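Local coordinates for Alpha/beta hydrolase (Pseudomonas aeruginosa PAO1, PDB 4R1D), which binds calcium and probably acts as a lipase effector (Tle4) of the H2 type VI secretion system, held in complex with the protein Tli4, its inhibitor, at residues A[260-264]-A[279-284]; A[285-290]-A[326-332]; A[430-434]-A[502-506]. One frame throughout, in Å; residues are numbered along the deposited sequence.

Contact 1 of 3, residues A[260-264]-A[279-284]; sequences LVARA and HGVQPA
Helical residues 260-264 pack beside the end of a β-strand and the loop that follows it, burying 285 Å² in total. The helix has regular backbone angles and the bond A264 N to L260 O (2.9 Å). On the other side, H279 and G280 are extended, V281 takes left-handed helical angles (41°/46°), and P283 is the centre of an inverse γ-turn. The closest CA pairs are L260 with A284 (6.8 Å) and A262 with H279 (8.8 Å).

L260 and R263, one turn apart, account for most of the helix side. L260 has chi1 m and chi2 p; its CA-CB bond points sideways, yet CD1 reaches P283, 3.6 Å from P283 O and 4.1 Å from P283 CD. R263 (m, t, p) lays CG 3.9 Å from H279 NE2, and its guanidinium reaches the loop, with A284 O near its plane, 3.5 Å from R263 NH1. Water 1 accepts from R263 NH2 (2.8 Å) and donates to A284 O (3.2 Å), bridging helix and loop; R263 NE is bonded to G422 O. Q282, extended with chi1 and chi2 both t, fills the space between L260 and R263. Nearer the strand, A262 CB abuts the edge of the H279 ring, 4.0 Å from H279 CE1.

The arrangement is the helix-to-second-strand contact of a β-α-β unit, strand 250-255, helix 258-267 and strand 274-280. As in other α/β-hydrolases, S256 at the strand-helix turn probably marks the nucleophile elbow. V261 faces helix 215-238, while H279 ND1 bonds T254 on adjacent strand 250-255.

Contact 2 of 3, residues A[285-290]-A[326-332]; sequences TGSSTI and LAPSAEY
Residues 326-332, which have no regular structure, pair in opposite chain order with a loop, 285-288, that leads into helix 289-296; segments 285-290 and 326-332 bury 508 Å² between them. G286 and P328 mark the closest pass, CA to CA 4.1 Å; T285 CA and Y332 CA follow at 5.0 Å. Two backbone bonds join the segments: S329 N donates to T285 O (2.9 Å, 158°) and S287 N to L326 O (2.8 Å, 132°). T285 O also takes a CA-H contact from P328 CA at 3.4 Å. Between these bonds G286 adopts 102°/-166°, angles that call for glycine, and a CB there would fall 2.4 Å from A327 O.

The remaining polar groups are largely met. Y332 (chi1 t) stretches along residues 285-288 so that its OH accepts from S288 N (3.2 Å, 150°). T285 N and G286 O are both bonded to S504 OG, P328 O to Y370 OH, and S288 OG to W440 O. S329 OG (chi1 p) receives weak bonds from E331 N and Y332 N, each 3.2 Å.

Apolar contacts fill the far end, where I290 CG2 lies 4.0 Å from both A327 CB and P328 CD, and S287 CB rests 3.7 Å from L326 CD1.

S287 OG is bonded to T499 O and also accepts from T289 N (3.2 Å, 153°), while I290 N bonds S287 O (3.2 Å). That is a serine capping bond at the turn into helix 289-296.

Contact 3 of 3, residues A[430-434]-A[502-506]; sequences HYGAD and TDSGQ
Y431 lays one face of its ring over the G505-Q506 peptide, with Y431 CG 3.3 Å from G505 O and Q506 N over the same face. The contact sets strand 427-432, from the parallel sheet of this α/β-hydrolase fold, against the short helix 502-505, and it buries 219 Å² with no hydrogen bond between the segments.

H430 to G432 are extended; T502 to G505 form a single helical turn, as the bond from Q506 N to T502 O (2.9 Å) indicates. CA atoms pair Y431 with G505 (5.7 Å) and A433 with T502 (5.2 Å). Chi1 of Y431 is p, and its CA-CB bond points at the helix. Close approach depends on G505 lacking a side chain, since a CB there would lie 2.8 Å from Y431 CD2. T502 CG2 meets the ring edge, 4.2 Å from Y431 CE2, and Q506 CB lies 3.4 Å from Y431 OH.

That hydroxyl is bonded to E182 and R518, and R518 also bonds Q506 OE1. Further along, T502 OG1, bonded to S494 O, sits 3.4 Å from A433 CA and 3.6 Å from A433 CB.

How the contacts relate
From the N terminus the three contacts come in series, and none encloses or crosses another. Contact 1 closes over the 14 residues between its segments, which include the end of helix 258-267 and most of strand 274-280. Contact 2 begins at the very next residue and closes a 35-residue excursion, about half helical and without strand; contact 3 then closes 67 residues. Strands 274-280 and 427-432 are sheet neighbours, so contacts 1 and 3 probably share hydrogen bonds H279 O to H430 N and V281 N to H430 O, both 2.8 Å. P283 CG touches L326 CD1 at 3.7 Å, joining contacts 1 and 2. S504 of contact 3 packs against both P283 and Y332.

Contact 1 of 3, residues A[260-264]-A[279-284]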
loop_
_atom_site.group_PDB
_atom_site.type_symbol
_atom_site.label_atom_id
_atom_site.label_comp_id
_atom_site.label_asym_id
_atom_site.label_seq_id
_atom_site.Cartn_x
_atom_site.Cartn_y
_atom_site.Cartn_z
ATOM N N LEU A 260 6.766 -7.149 -10.152
ATOM C CA LEU A 260 5.665 -8.094 -10.263
ATOM C C LEU A 260 4.489 -7.439 -11.002
ATOM O O LEU A 260 3.808 -8.085 -11.816
ATOM C CB LEU A 260 5.241 -8.603 -8.885
ATOM C CG LEU A 260 6.171 -9.632 -8.216
ATOM C CD1 LEU A 260 7.519 -9.055 -7.895
ATOM C CD2 LEU A 260 5.510 -10.157 -6.938
ATOM N N VAL A 261 4.270 -6.158 -10.728
ATOM C CA VAL A 261 3.262 -5.383 -11.449
ATOM C C VAL A 261 3.580 -5.411 -12.943
ATOM O O VAL A 261 2.708 -5.685 -13.770
ATOM C CB VAL A 261 3.220 -3.921 -10.958
ATOM C CG1 VAL A 261 2.272 -3.078 -11.831
ATOM C CG2 VAL A 261 2.830 -3.858 -9.450
ATOM N N ALA A 262 4.839 -5.147 -13.278
ATOM C CA ALA A 262 5.278 -5.121 -14.667
ATOM C C ALA A 262 5.080 -6.477 -15.344
ATOM O O ALA A 262 4.611 -6.563 -16.469
ATOM C CB ALA A 262 6.736 -4.700 -14.757
ATOM N N ARG A 263 5.437 -7.548 -14.653
ATOM C CA ARG A 263 5.277 -8.867 -15.247
ATOM C C ARG A 263 3.810 -9.231 -15.450
ATOM O O ARG A 263 3.451 -9.805 -16.467
ATOM C CB ARG A 263 6.019 -9.921 -14.429
ATOM C CG ARG A 263 7.540 -9.843 -14.603
ATOM C CD ARG A 263 8.264 -10.694 -13.566
ATOM N NE ARG A 263 7.871 -12.097 -13.705
ATOM C CZ ARG A 263 7.898 -12.995 -12.724
ATOM N NH1 ARG A 263 8.300 -12.658 -11.498
ATOM N NH2 ARG A 263 7.515 -14.245 -12.973
ATOM N N ALA A 264 2.962 -8.899 -14.477
ATOM C CA ALA A 264 1.529 -9.082 -14.649
ATOM C C ALA A 264 1.054 -8.338 -15.897
ATOM O O ALA A 264 0.280 -8.865 -16.687
ATOM C CB ALA A 264 0.774 -8.609 -13.409
ATOM N N HIS A 279 14.298 -4.385 -14.410
ATOM C CA HIS A 279 13.897 -4.690 -13.037
ATOM C C HIS A 279 15.052 -4.436 -12.078
ATOM O O HIS A 279 16.170 -4.935 -12.287
ATOM C CB HIS A 279 13.549 -6.175 -12.872
ATOM C CG HIS A 279 12.317 -6.628 -13.592
ATOM N ND1 HIS A 279 11.113 -5.957 -13.529
ATOM C CD2 HIS A 279 12.083 -7.756 -14.306
ATOM C CE1 HIS A 279 10.204 -6.626 -14.221
ATOM N NE2 HIS A 279 10.766 -7.722 -14.700
ATOM N N GLY A 280 14.766 -3.714 -11.001
ATOM C CA GLY A 280 15.693 -3.561 -9.891
ATOM C C GLY A 280 15.134 -4.220 -8.639
ATOM O O GLY A 280 13.964 -4.039 -8.295
ATOM N N VAL A 281 15.977 -4.999 -7.972
ATOM C CA VAL A 281 15.639 -5.687 -6.724
ATOM C C VAL A 281 14.246 -6.310 -6.642
ATOM O O VAL A 281 13.558 -6.171 -5.624
ATOM C CB VAL A 281 15.904 -4.814 -5.462
ATOM C CG1 VAL A 281 17.356 -4.371 -5.424
ATOM C CG2 VAL A 281 14.935 -3.596 -5.385
ATOM N N GLN A 282 13.848 -7.026 -7.690
ATOM C CA GLN A 282 12.544 -7.670 -7.704
ATOM C C GLN A 282 12.564 -8.891 -6.799
ATOM O O GLN A 282 13.445 -9.726 -6.924
ATOM C CB GLN A 282 12.156 -8.127 -9.111
ATOM C CG GLN A 282 10.735 -8.682 -9.150
ATOM C CD GLN A 282 10.304 -9.216 -10.506
ATOM O OE1 GLN A 282 10.772 -8.764 -11.574
ATOM N NE2 GLN A 282 9.398 -10.186 -10.474
ATOM N N PRO A 283 11.592 -8.995 -5.896
ATOM C CA PRO A 283 11.400 -10.253 -5.163
ATOM C C PRO A 283 10.546 -11.179 -6.045
ATOM O O PRO A 283 9.339 -11.355 -5.815
ATOM C CB PRO A 283 10.626 -9.808 -3.926
ATOM C CG PRO A 283 9.796 -8.642 -4.411
ATOM C CD PRO A 283 10.647 -7.945 -5.471
ATOM N N ALA A 284 11.195 -11.760 -7.054
ATOM C CA ALA A 284 10.525 -12.431 -8.163
ATOM C C ALA A 284 9.688 -13.589 -7.666
ATOM O O ALA A 284 8.614 -13.874 -8.213
ATOM C CB ALA A 284 11.565 -12.921 -9.196
HETATM O O HOH W 1 7.635 -15.779 -10.643
#

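Contact 2 of 3, residues A[285-290]-A[326-332]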
loop_
_atom_site.group_PDB
_atom_site.type_symbol
_atom_site.label_atom_id
_atom_site.label_comp_id
_atom_site.label_asym_id
_atom_site.label_seq_id
_atom_site.Cartn_x
_atom_site.Cartn_y
_atom_site.Cartn_z
ATOM N N THR A 285 10.176 -14.244 -6.617
ATOM C CA THR A 285 9.458 -15.370 -6.041
ATOM C C THR A 285 9.066 -15.070 -4.595
ATOM O O THR A 285 8.684 -15.966 -3.848
ATOM C CB THR A 285 10.300 -16.659 -6.104
ATOM O OG1 THR A 285 11.569 -16.433 -5.463
ATOM C CG2 THR A 285 10.514 -17.086 -7.555
ATOM N N GLY A 286 9.160 -13.801 -4.195
ATOM C CA GLY A 286 8.727 -13.435 -2.857
ATOM C C GLY A 286 9.865 -13.236 -1.874
ATOM O O GLY A 286 11.019 -13.111 -2.283
ATOM N N SER A 287 9.539 -13.188 -0.583
ATOM C CA SER A 287 10.528 -12.882 0.453
ATOM C C SER A 287 10.110 -13.416 1.816
ATOM O O SER A 287 9.040 -13.076 2.322
ATOM C CB SER A 287 10.725 -11.370 0.576
ATOM O OG SER A 287 11.622 -11.075 1.631
ATOM N N SER A 288 10.972 -14.224 2.425
ATOM C CA SER A 288 10.731 -14.720 3.776
ATOM C C SER A 288 10.609 -13.594 4.822
ATOM O O SER A 288 10.144 -13.817 5.941
ATOM C CB SER A 288 11.836 -15.713 4.178
ATOM O OG SER A 288 13.111 -15.129 3.986
ATOM N N THR A 289 11.039 -12.380 4.483
ATOM C CA THR A 289 10.904 -11.301 5.457
ATOM C C THR A 289 9.455 -11.083 5.881
ATOM O O THR A 289 9.211 -10.648 6.998
ATOM C CB THR A 289 11.504 -9.948 4.980
ATOM O OG1 THR A 289 10.753 -9.447 3.857
ATOM C CG2 THR A 289 12.981 -10.099 4.624
ATOM N N ILE A 290 8.493 -11.390 5.015
ATOM C CA ILE A 290 7.085 -11.159 5.371
ATOM C C ILE A 290 6.701 -11.971 6.599
ATOM O O ILE A 290 5.892 -11.535 7.421
ATOM C CB ILE A 290 6.101 -11.447 4.195
ATOM C CG1 ILE A 290 4.696 -10.935 4.539
ATOM C CG2 ILE A 290 6.044 -12.932 3.876
ATOM C CD1 ILE A 290 3.658 -11.266 3.476
ATOM N N LEU A 326 3.845 -10.673 -1.556
ATOM C CA LEU A 326 5.285 -10.729 -1.334
ATOM C C LEU A 326 5.706 -12.053 -0.685
ATOM O O LEU A 326 6.892 -12.369 -0.619
ATOM C CB LEU A 326 5.726 -9.562 -0.447
ATOM C CG LEU A 326 7.187 -9.519 0.018
ATOM C CD1 LEU A 326 8.115 -9.364 -1.188
ATOM C CD2 LEU A 326 7.424 -8.401 1.029
ATOM N N ALA A 327 4.740 -12.821 -0.192
ATOM C CA ALA A 327 5.069 -14.072 0.496
ATOM C C ALA A 327 5.776 -15.031 -0.465
ATOM O O ALA A 327 5.487 -15.028 -1.657
ATOM C CB ALA A 327 3.817 -14.700 1.048
ATOM N N PRO A 328 6.730 -15.841 0.048
ATOM C CA PRO A 328 7.402 -16.794 -0.847
ATOM C C PRO A 328 6.417 -17.694 -1.611
ATOM O O PRO A 328 5.440 -18.181 -1.043
ATOM C CB PRO A 328 8.273 -17.626 0.111
ATOM C CG PRO A 328 8.636 -16.648 1.198
ATOM C CD PRO A 328 7.345 -15.801 1.386
ATOM N N SER A 329 6.682 -17.907 -2.896
ATOM C CA SER A 329 5.852 -18.773 -3.726
ATOM C C SER A 329 6.240 -20.234 -3.512
ATOM O O SER A 329 7.132 -20.529 -2.717
ATOM C CB SER A 329 6.055 -18.419 -5.190
ATOM O OG SER A 329 7.390 -18.712 -5.582
ATOM N N ALA A 330 5.588 -21.150 -4.220
ATOM C CA ALA A 330 5.995 -22.560 -4.151
ATOM C C ALA A 330 7.368 -22.785 -4.784
ATOM O O ALA A 330 8.059 -23.746 -4.454
ATOM C CB ALA A 330 4.950 -23.463 -4.836
ATOM N N GLU A 331 7.746 -21.904 -5.707
ATOM C CA GLU A 331 8.999 -22.032 -6.462
ATOM C C GLU A 331 10.178 -21.316 -5.803
ATOM O O GLU A 331 11.329 -21.450 -6.222
ATOM C CB GLU A 331 8.811 -21.491 -7.881
ATOM C CG GLU A 331 7.883 -22.318 -8.765
ATOM C CD GLU A 331 6.409 -22.076 -8.475
ATOM O OE1 GLU A 331 6.037 -20.938 -8.103
ATOM O OE2 GLU A 331 5.614 -23.032 -8.625
ATOM N N TYR A 332 9.878 -20.526 -4.788
ATOM C CA TYR A 332 10.889 -19.779 -4.047
ATOM C C TYR A 332 11.969 -20.731 -3.550
ATOM O O TYR A 332 11.650 -21.783 -3.011
ATOM C CB TYR A 332 10.174 -19.156 -2.855
ATOM C CG TYR A 332 10.986 -18.349 -1.878
ATOM C CD1 TYR A 332 11.211 -16.996 -2.087
ATOM C CD2 TYR A 332 11.453 -18.918 -0.698
ATOM C CE1 TYR A 332 11.903 -16.245 -1.157
ATOM C CE2 TYR A 332 12.141 -18.177 0.234
ATOM C CZ TYR A 332 12.369 -16.835 -0.005
ATOM O OH TYR A 332 13.056 -16.079 0.912
#

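Contact 3 of 3, residues A[430-434]-A[502-506]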
loop_
_atom_site.group_PDB
_atom_site.type_symbol
_atom_site.label_atom_id
_atom_site.label_comp_id
_atom_site.label_asym_id
_atom_site.label_seq_id
_atom_site.Cartn_x
_atom_site.Cartn_y
_atom_site.Cartn_z
ATOM N N HIS A 430 18.586 -6.330 -12.168
ATOM C CA HIS A 430 19.699 -6.225 -11.222
ATOM C C HIS A 430 19.170 -6.430 -9.799
ATOM O O HIS A 430 18.000 -6.179 -9.515
ATOM C CB HIS A 430 20.458 -4.890 -11.363
ATOM C CG HIS A 430 19.625 -3.686 -11.036
ATOM N ND1 HIS A 430 18.875 -3.022 -11.984
ATOM C CD2 HIS A 430 19.402 -3.051 -9.861
ATOM C CE1 HIS A 430 18.228 -2.022 -11.404
ATOM N NE2 HIS A 430 18.527 -2.021 -10.118
ATOM N N TYR A 431 20.017 -6.918 -8.910
ATOM C CA TYR A 431 19.571 -7.199 -7.556
ATOM C C TYR A 431 20.757 -7.214 -6.595
ATOM O O TYR A 431 21.906 -7.319 -7.025
ATOM C CB TYR A 431 18.811 -8.534 -7.509
ATOM C CG TYR A 431 19.635 -9.728 -7.945
ATOM C CD1 TYR A 431 19.953 -9.929 -9.284
ATOM C CD2 TYR A 431 20.098 -10.655 -7.012
ATOM C CE1 TYR A 431 20.716 -11.025 -9.687
ATOM C CE2 TYR A 431 20.848 -11.748 -7.404
ATOM C CZ TYR A 431 21.152 -11.929 -8.737
ATOM O OH TYR A 431 21.906 -13.022 -9.126
ATOM N N GLY A 432 20.463 -7.079 -5.307
ATOM C CA GLY A 432 21.479 -7.074 -4.265
ATOM C C GLY A 432 21.647 -8.463 -3.680
ATOM O O GLY A 432 20.693 -9.060 -3.173
ATOM N N ALA A 433 22.868 -8.978 -3.761
ATOM C CA ALA A 433 23.174 -10.306 -3.271
ATOM C C ALA A 433 24.409 -10.209 -2.395
ATOM O O ALA A 433 25.532 -10.341 -2.873
ATOM C CB ALA A 433 23.429 -11.239 -4.425
ATOM N N ASP A 434 24.197 -9.968 -1.109
ATOM C CA ASP A 434 25.317 -9.694 -0.224
ATOM C C ASP A 434 25.140 -10.434 1.078
ATOM O O ASP A 434 24.095 -10.338 1.727
ATOM C CB ASP A 434 25.436 -8.197 0.038
ATOM C CG ASP A 434 26.799 -7.810 0.568
ATOM O OD1 ASP A 434 27.085 -8.097 1.747
ATOM O OD2 ASP A 434 27.591 -7.216 -0.193
ATOM N N THR A 502 18.709 -13.365 -1.591
ATOM C CA THR A 502 19.264 -13.716 -2.882
ATOM C C THR A 502 18.461 -14.854 -3.553
ATOM O O THR A 502 18.316 -14.878 -4.774
ATOM C CB THR A 502 20.764 -14.073 -2.730
ATOM O OG1 THR A 502 21.429 -13.001 -2.044
ATOM C CG2 THR A 502 21.418 -14.274 -4.087
ATOM N N ASP A 503 17.936 -15.785 -2.750
ATOM C CA ASP A 503 17.056 -16.843 -3.253
ATOM C C ASP A 503 16.103 -16.308 -4.317
ATOM O O ASP A 503 15.940 -16.890 -5.382
ATOM C CB ASP A 503 16.183 -17.409 -2.119
ATOM C CG ASP A 503 16.961 -18.257 -1.137
ATOM O OD1 ASP A 503 17.843 -19.016 -1.585
ATOM O OD2 ASP A 503 16.676 -18.170 0.082
ATOM N N SER A 504 15.465 -15.192 -3.988
ATOM C CA SER A 504 14.408 -14.591 -4.805
ATOM C C SER A 504 15.008 -13.601 -5.813
ATOM O O SER A 504 14.591 -13.539 -6.969
ATOM C CB SER A 504 13.400 -13.895 -3.865
ATOM O OG SER A 504 12.383 -13.176 -4.574
ATOM N N GLY A 505 15.992 -12.828 -5.380
ATOM C CA GLY A 505 16.635 -11.887 -6.284
ATOM C C GLY A 505 17.237 -12.530 -7.531
ATOM O O GLY A 505 17.239 -11.938 -8.608
ATOM N N GLN A 506 17.751 -13.749 -7.392
ATOM C CA GLN A 506 18.391 -14.415 -8.521
ATOM C C GLN A 506 17.420 -15.275 -9.344
ATOM O O GLN A 506 17.831 -15.917 -10.305
ATOM C CB GLN A 506 19.590 -15.254 -8.049
ATOM C CG GLN A 506 19.168 -16.542 -7.358
ATOM C CD GLN A 506 20.350 -17.363 -6.862
ATOM O OE1 GLN A 506 21.506 -16.989 -7.047
ATOM N NE2 GLN A 506 20.056 -18.485 -6.228
#